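Beta-fructofuranosidase (Bifidobacterium adolescentis, PDB 6NOB) probably hydrolyses terminal beta-fructofuranoside linkages, as in sucrose. Local coordinates at residues Pro132-Gln137 with Gln439-Asp444; Phe195-Val200 with Arg268-Cys274; Ala214-Arg218 with Cys241-Asp245. The contacts are given in a common frame with arbitrary orientation. Residue numbers count along the deposited sequence, not the author numbering.

Contact 1: Pro132-Gln137 with Gln439-Asp444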
loop_
_atom_site.group_PDB
_atom_site.type_symbol
_atom_site.label_atom_id
_atom_site.label_comp_id
_atom_site.label_asym_id
_atom_site.label_seq_id
_atom_site.Cartn_x
_atom_site.Cartn_y
_atom_site.Cartn_z
ATOM N N PRO A 132 2.295 0.530 1.561
ATOM C CA PRO A 132 3.494 -0.317 1.601
ATOM C C PRO A 132 4.747 0.537 1.706
ATOM O O PRO A 132 4.853 1.598 1.085
ATOM C CB PRO A 132 3.443 -1.064 0.262
ATOM C CG PRO A 132 2.724 -0.122 -0.651
ATOM C CD PRO A 132 1.708 0.596 0.209
ATOM N N ASN A 133 5.704 0.069 2.508
ATOM C CA ASN A 133 6.926 0.815 2.773
ATOM C C ASN A 133 8.148 -0.080 2.620
ATOM O O ASN A 133 8.064 -1.308 2.702
ATOM C CB ASN A 133 6.933 1.422 4.186
ATOM C CG ASN A 133 5.731 2.307 4.458
ATOM O OD1 ASN A 133 5.239 2.370 5.585
ATOM N ND2 ASN A 133 5.258 3.003 3.432
ATOM N N GLY A 134 9.287 0.566 2.392
ATOM C CA GLY A 134 10.578 -0.111 2.490
ATOM C C GLY A 134 10.735 -1.302 1.572
ATOM O O GLY A 134 11.351 -2.304 1.956
ATOM N N LEU A 135 10.195 -1.212 0.362
ATOM C CA LEU A 135 10.254 -2.333 -0.567
ATOM C C LEU A 135 11.680 -2.548 -1.055
ATOM O O LEU A 135 12.350 -1.606 -1.490
ATOM C CB LEU A 135 9.316 -2.086 -1.748
ATOM C CG LEU A 135 7.852 -1.937 -1.338
ATOM C CD1 LEU A 135 6.986 -1.612 -2.536
ATOM C CD2 LEU A 135 7.371 -3.204 -0.653
ATOM N N CYS A 136 12.143 -3.793 -0.977
ATOM C CA CYS A 136 13.486 -4.145 -1.420
ATOM C C CYS A 136 13.620 -5.658 -1.457
ATOM O O CYS A 136 12.812 -6.388 -0.875
ATOM C CB CYS A 136 14.558 -3.525 -0.514
ATOM S SG CYS A 136 14.564 -4.100 1.192
ATOM N N GLN A 137 14.629 -6.117 -2.190
ATOM C CA GLN A 137 15.132 -7.477 -2.070
ATOM C C GLN A 137 16.400 -7.412 -1.234
ATOM O O GLN A 137 17.318 -6.654 -1.560
ATOM C CB GLN A 137 15.413 -8.103 -3.437
ATOM C CG GLN A 137 15.713 -9.591 -3.366
ATOM C CD GLN A 137 15.618 -10.282 -4.712
ATOM O OE1 GLN A 137 15.808 -9.660 -5.758
ATOM N NE2 GLN A 137 15.326 -11.579 -4.693
ATOM N N GLN A 439 4.395 2.159 -4.232
ATOM C CA GLN A 439 5.842 2.247 -4.120
ATOM C C GLN A 439 6.448 1.111 -4.926
ATOM O O GLN A 439 5.886 0.014 -4.984
ATOM C CB GLN A 439 6.320 2.185 -2.663
ATOM C CG GLN A 439 7.812 2.467 -2.520
ATOM C CD GLN A 439 8.277 2.512 -1.080
ATOM O OE1 GLN A 439 9.021 1.641 -0.624
ATOM N NE2 GLN A 439 7.848 3.540 -0.355
ATOM N N SER A 440 7.584 1.379 -5.554
ATOM C CA SER A 440 8.228 0.414 -6.428
ATOM C C SER A 440 9.645 0.128 -5.948
ATOM O O SER A 440 10.201 0.845 -5.115
ATOM C CB SER A 440 8.246 0.922 -7.872
ATOM O OG SER A 440 9.461 1.590 -8.158
ATOM N N PHE A 441 10.228 -0.943 -6.485
ATOM C CA PHE A 441 11.619 -1.279 -6.219
ATOM C C PHE A 441 12.153 -2.105 -7.380
ATOM O O PHE A 441 11.396 -2.610 -8.213
ATOM C CB PHE A 441 11.778 -2.025 -4.886
ATOM C CG PHE A 441 11.324 -3.458 -4.924
ATOM C CD1 PHE A 441 9.977 -3.783 -4.849
ATOM C CD2 PHE A 441 12.251 -4.485 -5.026
ATOM C CE1 PHE A 441 9.563 -5.107 -4.880
ATOM C CE2 PHE A 441 11.849 -5.807 -5.060
ATOM C CZ PHE A 441 10.503 -6.121 -4.986
ATOM N N ALA A 442 13.476 -2.227 -7.429
ATOM C CA ALA A 442 14.166 -3.036 -8.424
ATOM C C ALA A 442 14.781 -4.240 -7.728
ATOM O O ALA A 442 15.650 -4.081 -6.864
ATOM C CB ALA A 442 15.243 -2.223 -9.143
ATOM N N ASP A 443 14.338 -5.440 -8.104
ATOM C CA ASP A 443 14.891 -6.647 -7.508
ATOM C C ASP A 443 16.302 -6.897 -8.051
ATOM O O ASP A 443 16.841 -6.120 -8.846
ATOM C CB ASP A 443 13.950 -7.837 -7.733
ATOM C CG ASP A 443 13.913 -8.327 -9.182
ATOM O OD1 ASP A 443 14.559 -7.727 -10.069
ATOM O OD2 ASP A 443 13.219 -9.338 -9.434
ATOM N N ASP A 444 16.908 -8.004 -7.620
ATOM C CA ASP A 444 18.306 -8.257 -7.959
ATOM C C ASP A 444 18.521 -8.451 -9.455
ATOM O O ASP A 444 19.650 -8.293 -9.932
ATOM C CB ASP A 444 18.822 -9.476 -7.194
ATOM C CG ASP A 444 19.068 -9.180 -5.726
ATOM O OD1 ASP A 444 19.737 -8.171 -5.423
ATOM O OD2 ASP A 444 18.589 -9.959 -4.876
HETATM O O HOH W 1 11.756 1.179 -1.435
HETATM O O HOH W 2 16.207 -4.235 -3.799
#

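Contact 2: Phe195-Val200 with Arg268-Cys274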
loop_
_atom_site.group_PDB
_atom_site.type_symbol
_atom_site.label_atom_id
_atom_site.label_comp_id
_atom_site.label_asym_id
_atom_site.label_seq_id
_atom_site.Cartn_x
_atom_site.Cartn_y
_atom_site.Cartn_z
ATOM N N PHE A 195 5.537 7.662 9.430
ATOM C CA PHE A 195 4.833 7.654 8.154
ATOM C C PHE A 195 5.645 6.884 7.111
ATOM O O PHE A 195 6.661 6.251 7.411
ATOM C CB PHE A 195 4.524 9.081 7.708
ATOM C CG PHE A 195 3.262 9.646 8.306
ATOM C CD1 PHE A 195 2.741 9.126 9.482
ATOM C CD2 PHE A 195 2.591 10.685 7.684
ATOM C CE1 PHE A 195 1.584 9.642 10.033
ATOM C CE2 PHE A 195 1.429 11.201 8.226
ATOM C CZ PHE A 195 0.925 10.681 9.405
ATOM N N SER A 196 5.199 6.950 5.859
ATOM C CA SER A 196 5.698 6.068 4.816
ATOM C C SER A 196 7.171 6.342 4.518
ATOM O O SER A 196 7.700 7.428 4.784
ATOM C CB SER A 196 4.859 6.232 3.552
ATOM O OG SER A 196 3.619 5.563 3.696
ATOM N N GLY A 197 7.839 5.328 3.961
ATOM C CA GLY A 197 9.252 5.425 3.639
ATOM C C GLY A 197 9.684 4.357 2.656
ATOM O O GLY A 197 8.945 3.416 2.359
ATOM N N SER A 198 10.909 4.516 2.154
ATOM C CA SER A 198 11.499 3.633 1.151
ATOM C C SER A 198 12.769 2.982 1.706
ATOM O O SER A 198 13.197 3.260 2.829
ATOM C CB SER A 198 11.799 4.400 -0.139
ATOM O OG SER A 198 12.600 5.541 0.119
ATOM N N ALA A 199 13.383 2.114 0.893
ATOM C CA ALA A 199 14.510 1.295 1.328
ATOM C C ALA A 199 15.642 1.325 0.311
ATOM O O ALA A 199 15.407 1.293 -0.901
ATOM C CB ALA A 199 14.080 -0.158 1.555
ATOM N N VAL A 200 16.874 1.370 0.814
ATOM C CA VAL A 200 18.075 1.244 -0.005
ATOM C C VAL A 200 18.982 0.214 0.654
ATOM O O VAL A 200 19.409 0.403 1.799
ATOM C CB VAL A 200 18.814 2.582 -0.172
ATOM C CG1 VAL A 200 20.044 2.399 -1.053
ATOM C CG2 VAL A 200 17.891 3.636 -0.758
ATOM N N ARG A 268 6.434 14.637 2.576
ATOM C CA ARG A 268 6.501 13.282 3.106
ATOM C C ARG A 268 6.761 12.262 2.003
ATOM O O ARG A 268 6.845 12.589 0.814
ATOM C CB ARG A 268 5.211 12.943 3.852
ATOM C CG ARG A 268 3.959 12.999 2.996
ATOM C CD ARG A 268 2.757 12.509 3.794
ATOM N NE ARG A 268 1.485 12.885 3.186
ATOM C CZ ARG A 268 0.884 14.055 3.374
ATOM N NH1 ARG A 268 1.444 14.972 4.153
ATOM N NH2 ARG A 268 -0.275 14.309 2.781
ATOM N N ASP A 269 6.893 11.004 2.432
ATOM C CA ASP A 269 7.013 9.807 1.605
ATOM C C ASP A 269 8.288 9.821 0.765
ATOM O O ASP A 269 8.217 9.743 -0.469
ATOM C CB ASP A 269 5.783 9.665 0.707
ATOM C CG ASP A 269 4.475 9.767 1.478
ATOM O OD1 ASP A 269 4.470 9.498 2.699
ATOM O OD2 ASP A 269 3.449 10.119 0.859
ATOM N N PRO A 270 9.468 9.881 1.385
ATOM C CA PRO A 270 10.705 9.942 0.596
ATOM C C PRO A 270 10.958 8.637 -0.138
ATOM O O PRO A 270 10.788 7.548 0.416
ATOM C CB PRO A 270 11.785 10.199 1.651
ATOM C CG PRO A 270 11.231 9.570 2.890
ATOM C CD PRO A 270 9.743 9.798 2.831
ATOM N N LYS A 271 11.372 8.757 -1.397
ATOM C CA LYS A 271 11.715 7.610 -2.231
ATOM C C LYS A 271 13.111 7.844 -2.792
ATOM O O LYS A 271 13.322 8.785 -3.564
ATOM C CB LYS A 271 10.691 7.414 -3.349
ATOM C CG LYS A 271 10.230 5.975 -3.525
ATOM C CD LYS A 271 11.392 5.078 -3.910
ATOM C CE LYS A 271 10.958 3.632 -4.040
ATOM N NZ LYS A 271 12.110 2.752 -4.395
ATOM N N VAL A 272 14.061 7.000 -2.400
ATOM C CA VAL A 272 15.466 7.167 -2.756
ATOM C C VAL A 272 15.799 6.167 -3.858
ATOM O O VAL A 272 15.679 4.951 -3.664
ATOM C CB VAL A 272 16.379 6.985 -1.532
ATOM C CG1 VAL A 272 17.842 7.169 -1.912
ATOM C CG2 VAL A 272 15.994 7.966 -0.435
ATOM N N GLU A 273 16.211 6.678 -5.015
ATOM C CA GLU A 273 16.498 5.866 -6.191
ATOM C C GLU A 273 17.977 5.981 -6.519
ATOM O O GLU A 273 18.489 7.089 -6.701
ATOM C CB GLU A 273 15.657 6.309 -7.387
ATOM C CG GLU A 273 16.054 5.641 -8.694
ATOM C CD GLU A 273 15.928 4.131 -8.642
ATOM O OE1 GLU A 273 14.947 3.635 -8.044
ATOM O OE2 GLU A 273 16.810 3.440 -9.197
ATOM N N CYS A 274 18.658 4.842 -6.616
ATOM C CA CYS A 274 20.099 4.844 -6.813
ATOM C C CYS A 274 20.530 4.309 -8.168
ATOM O O CYS A 274 21.712 4.425 -8.505
ATOM C CB CYS A 274 20.784 4.032 -5.702
ATOM S SG CYS A 274 20.615 4.771 -4.077
HETATM O O HOH W 1 11.756 1.179 -1.435
HETATM O O HOH W 3 13.926 3.228 -2.364
#

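Contact 3: Ala214-Arg218 with Cys241-Asp245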
loop_
_atom_site.group_PDB
_atom_site.type_symbol
_atom_site.label_atom_id
_atom_site.label_comp_id
_atom_site.label_asym_id
_atom_site.label_seq_id
_atom_site.Cartn_x
_atom_site.Cartn_y
_atom_site.Cartn_z
ATOM N N ALA A 214 24.060 -7.229 0.119
ATOM C CA ALA A 214 23.971 -6.155 1.093
ATOM C C ALA A 214 24.210 -6.667 2.511
ATOM O O ALA A 214 24.051 -7.853 2.816
ATOM C CB ALA A 214 22.609 -5.463 1.010
ATOM N N ASN A 215 24.601 -5.739 3.385
ATOM C CA ASN A 215 24.777 -6.023 4.800
ATOM C C ASN A 215 23.669 -5.456 5.670
ATOM O O ASN A 215 23.532 -5.886 6.820
ATOM C CB ASN A 215 26.123 -5.471 5.290
ATOM C CG ASN A 215 27.298 -6.257 4.754
ATOM O OD1 ASN A 215 28.067 -5.763 3.928
ATOM N ND2 ASN A 215 27.440 -7.495 5.215
ATOM N N ALA A 216 22.883 -4.514 5.153
ATOM C CA ALA A 216 21.799 -3.906 5.909
ATOM C C ALA A 216 20.840 -3.230 4.940
ATOM O O ALA A 216 21.191 -2.936 3.794
ATOM C CB ALA A 216 22.323 -2.893 6.934
ATOM N N ILE A 217 19.621 -3.001 5.417
ATOM C CA ILE A 217 18.637 -2.178 4.722
ATOM C C ILE A 217 18.662 -0.797 5.357
ATOM O O ILE A 217 18.463 -0.663 6.571
ATOM C CB ILE A 217 17.223 -2.775 4.807
ATOM C CG1 ILE A 217 17.192 -4.228 4.342
ATOM C CG2 ILE A 217 16.242 -1.937 3.998
ATOM C CD1 ILE A 217 15.874 -4.916 4.657
ATOM N N ARG A 218 18.899 0.232 4.552
ATOM C CA ARG A 218 18.737 1.604 5.005
ATOM C C ARG A 218 17.363 2.105 4.583
ATOM O O ARG A 218 17.008 2.047 3.401
ATOM C CB ARG A 218 19.826 2.527 4.454
ATOM C CG ARG A 218 19.672 3.962 4.947
ATOM C CD ARG A 218 20.947 4.780 4.810
ATOM N NE ARG A 218 22.017 4.322 5.695
ATOM C CZ ARG A 218 22.052 4.534 7.007
ATOM N NH1 ARG A 218 21.061 5.186 7.607
ATOM N NH2 ARG A 218 23.074 4.086 7.724
ATOM N N CYS A 241 17.210 5.111 9.174
ATOM C CA CYS A 241 17.565 4.083 10.143
ATOM C C CYS A 241 17.947 2.824 9.381
ATOM O O CYS A 241 17.695 2.703 8.179
ATOM C CB CYS A 241 16.427 3.823 11.144
ATOM S SG CYS A 241 14.868 3.259 10.445
ATOM N N LEU A 242 18.581 1.895 10.090
ATOM C CA LEU A 242 19.086 0.671 9.489
ATOM C C LEU A 242 18.336 -0.537 10.021
ATOM O O LEU A 242 17.987 -0.592 11.204
ATOM C CB LEU A 242 20.577 0.483 9.767
ATOM C CG LEU A 242 21.555 1.351 8.989
ATOM C CD1 LEU A 242 22.970 1.045 9.448
ATOM C CD2 LEU A 242 21.404 1.100 7.501
ATOM N N CYS A 243 18.090 -1.496 9.134
ATOM C CA CYS A 243 17.796 -2.877 9.503
ATOM C C CYS A 243 19.025 -3.711 9.161
ATOM O O CYS A 243 19.298 -3.973 7.987
ATOM C CB CYS A 243 16.564 -3.404 8.783
ATOM S SG CYS A 243 16.060 -4.995 9.439
ATOM N N GLU A 244 19.760 -4.132 10.188
ATOM C CA GLU A 244 21.015 -4.838 9.971
ATOM C C GLU A 244 20.850 -6.350 9.899
ATOM O O GLU A 244 21.644 -7.016 9.225
ATOM C CB GLU A 244 22.011 -4.482 11.076
ATOM C CG GLU A 244 22.342 -3.000 11.133
ATOM C CD GLU A 244 23.209 -2.639 12.320
ATOM O OE1 GLU A 244 23.007 -1.547 12.896
ATOM O OE2 GLU A 244 24.095 -3.445 12.677
ATOM N N ASP A 245 19.845 -6.914 10.566
ATOM C CA ASP A 245 19.660 -8.359 10.593
ATOM C C ASP A 245 18.383 -8.811 9.891
ATOM O O ASP A 245 18.014 -9.984 9.995
ATOM C CB ASP A 245 19.693 -8.872 12.037
ATOM C CG ASP A 245 18.545 -8.342 12.888
ATOM O OD1 ASP A 245 17.688 -7.587 12.374
ATOM O OD2 ASP A 245 18.502 -8.692 14.088
#

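Contact 1: Pro132-Gln137 with Gln439-Asp444
Q439 reaches across in an extended conformation (chi1 -172°, chi2 176°), which places its OE1 3.2 Å from L135 N with an N-H...O angle of 172°, a nearly linear hydrogen bond. Water 1 is within hydrogen-bonding distance of the acceptors Q439 OE1 (2.9 Å) and L135 O (2.8 Å), while Q439 NE2 is held by G197. G134, in the strand, has phi/psi 58/37, a positive phi that favours glycine. L135 adopts the mt rotamer, with CD1 3.1 Å from Q439 O and CB 3.6 Å from F441 CD1.

The strand axes come within 6.2 Å at 21°, and no direct backbone-to-backbone hydrogen bond joins the segments. This is how innermost strands of adjacent blades meet around the axis of the five-bladed beta-propeller of GH32 enzymes, with side chains and water filling the gap. F441, chi1 75° (p), lays its ring beside the 132-137 backbone, so that C136 N lies over one ring face and C136 CA is 3.8 Å from F441 CD2. Further along, water 2 accepts from Q137 N (2.9 Å) and donates to A442 O (3.1 Å). Extended Q137 (chi1 -170°, chi2 164°) finally offers its OE1 to D444 N at 2.7 Å and 165°; the D443 carboxylate beside it is salt-bridged to R447.

Contact 2: Phe195-Val200 with Arg268-Cys274
The hydroxyl of S198 makes both direct hydrogen bonds between the segments. With chi1 at 54° (p), S198 OG donates to P270 O at 2.7 Å and accepts from V272 N at 3.3 Å and 144°, so one side chain engages the strand at two backbone groups. S198 N also lies 3.5 Å from P270 O, but the angle is too poor for a hydrogen bond. Solvent extends the link: water 3 is 2.8 Å from each of A199 O, K271 NZ and V272 O, and water 1 accepts from A199 N at 3.0 Å and, weakly, from K271 NZ at 3.4 Å. The K271 ammonium has its strongest partner in S440.

The strand axes approach to 5.2 Å at 4°, nearly parallel, without a backbone hydrogen-bond ladder, which fits innermost strands of neighbouring blades in the GH32 five-bladed propeller. R268-D269-P270 spells the R-D-P sequence motif which, in relatives, lines the active-site pocket. The D269 side chain comes about 3 Å, nearest atoms, from a bound PEG, probably from the crystallisation liquor, which only marks a cavity here. D269 OD2 accepts from C376 N. R268 forms salt bridges with D266, E236 and E375.

Packing completes the interface at both ends. R268 CD sits at the edge of the F195 ring, 4.3 Å from F195 CD2, and S196 O touches P270 CD at 3.7 Å. At the other end, V200 CG2 meets V272 CG1 at 3.7 Å, and V200 CG1 meets C274 SG at 3.9 Å.

Contact 3: Ala214-Arg218 with Cys241-Asp245
Backbone hydrogen bonds set the register: I217 N donates to C243 O (2.8 Å, 166°) and C243 N donates back to I217 O (2.7 Å, 167°). This makes I217 and C243 a hydrogen-bonded antiparallel pair, CA atoms 4.9 Å apart. R218 and L242 follow as a non-hydrogen-bonded pair at 4.6 Å, where CA-H...O contacts join L242 CA to I217 O (3.3 Å) and R218 CA to C241 O (3.5 Å).

The strands run at 150° and are the two arms of the hairpin 216-227/235-243, which forms the middle of a four-stranded propeller blade. On the side facing V202, N215 and A216 form a classic beta bulge.

Among apolar contacts, I217 CB and C243 CB approach to 4.1 Å on one sheet face, and A216 CB lies 4.1 Å from L242 CD2. On the face bearing R218 and L242, the guanidinium folds over the leucine: L242 CG lies over one of its faces, 3.4 Å from R218 NH2, while D206 supplies its salt bridge.

In the fold
From the N terminus, the chain first passes a mainly beta region with two four-stranded antiparallel sheets, then enters the propeller, where strand 127-138 opens the largest loop, closed by contact 1 some 300 residues later. Contact 2 lies wholly within that loop, and contact 3 within the loop of contact 2; none cross. Contact 3 pairs the two middle strands of a single blade, whereas contacts 1 and 2 join different blades around the axis. Contacts 2 and 3 meet where V200 N probably donates to R218 O (2.7 Å); contacts 1 and 2 meet at G197 O, which probably accepts from both G134 N and Q439 NE2. They also share water 1, and their centres lie about 10 Å apart.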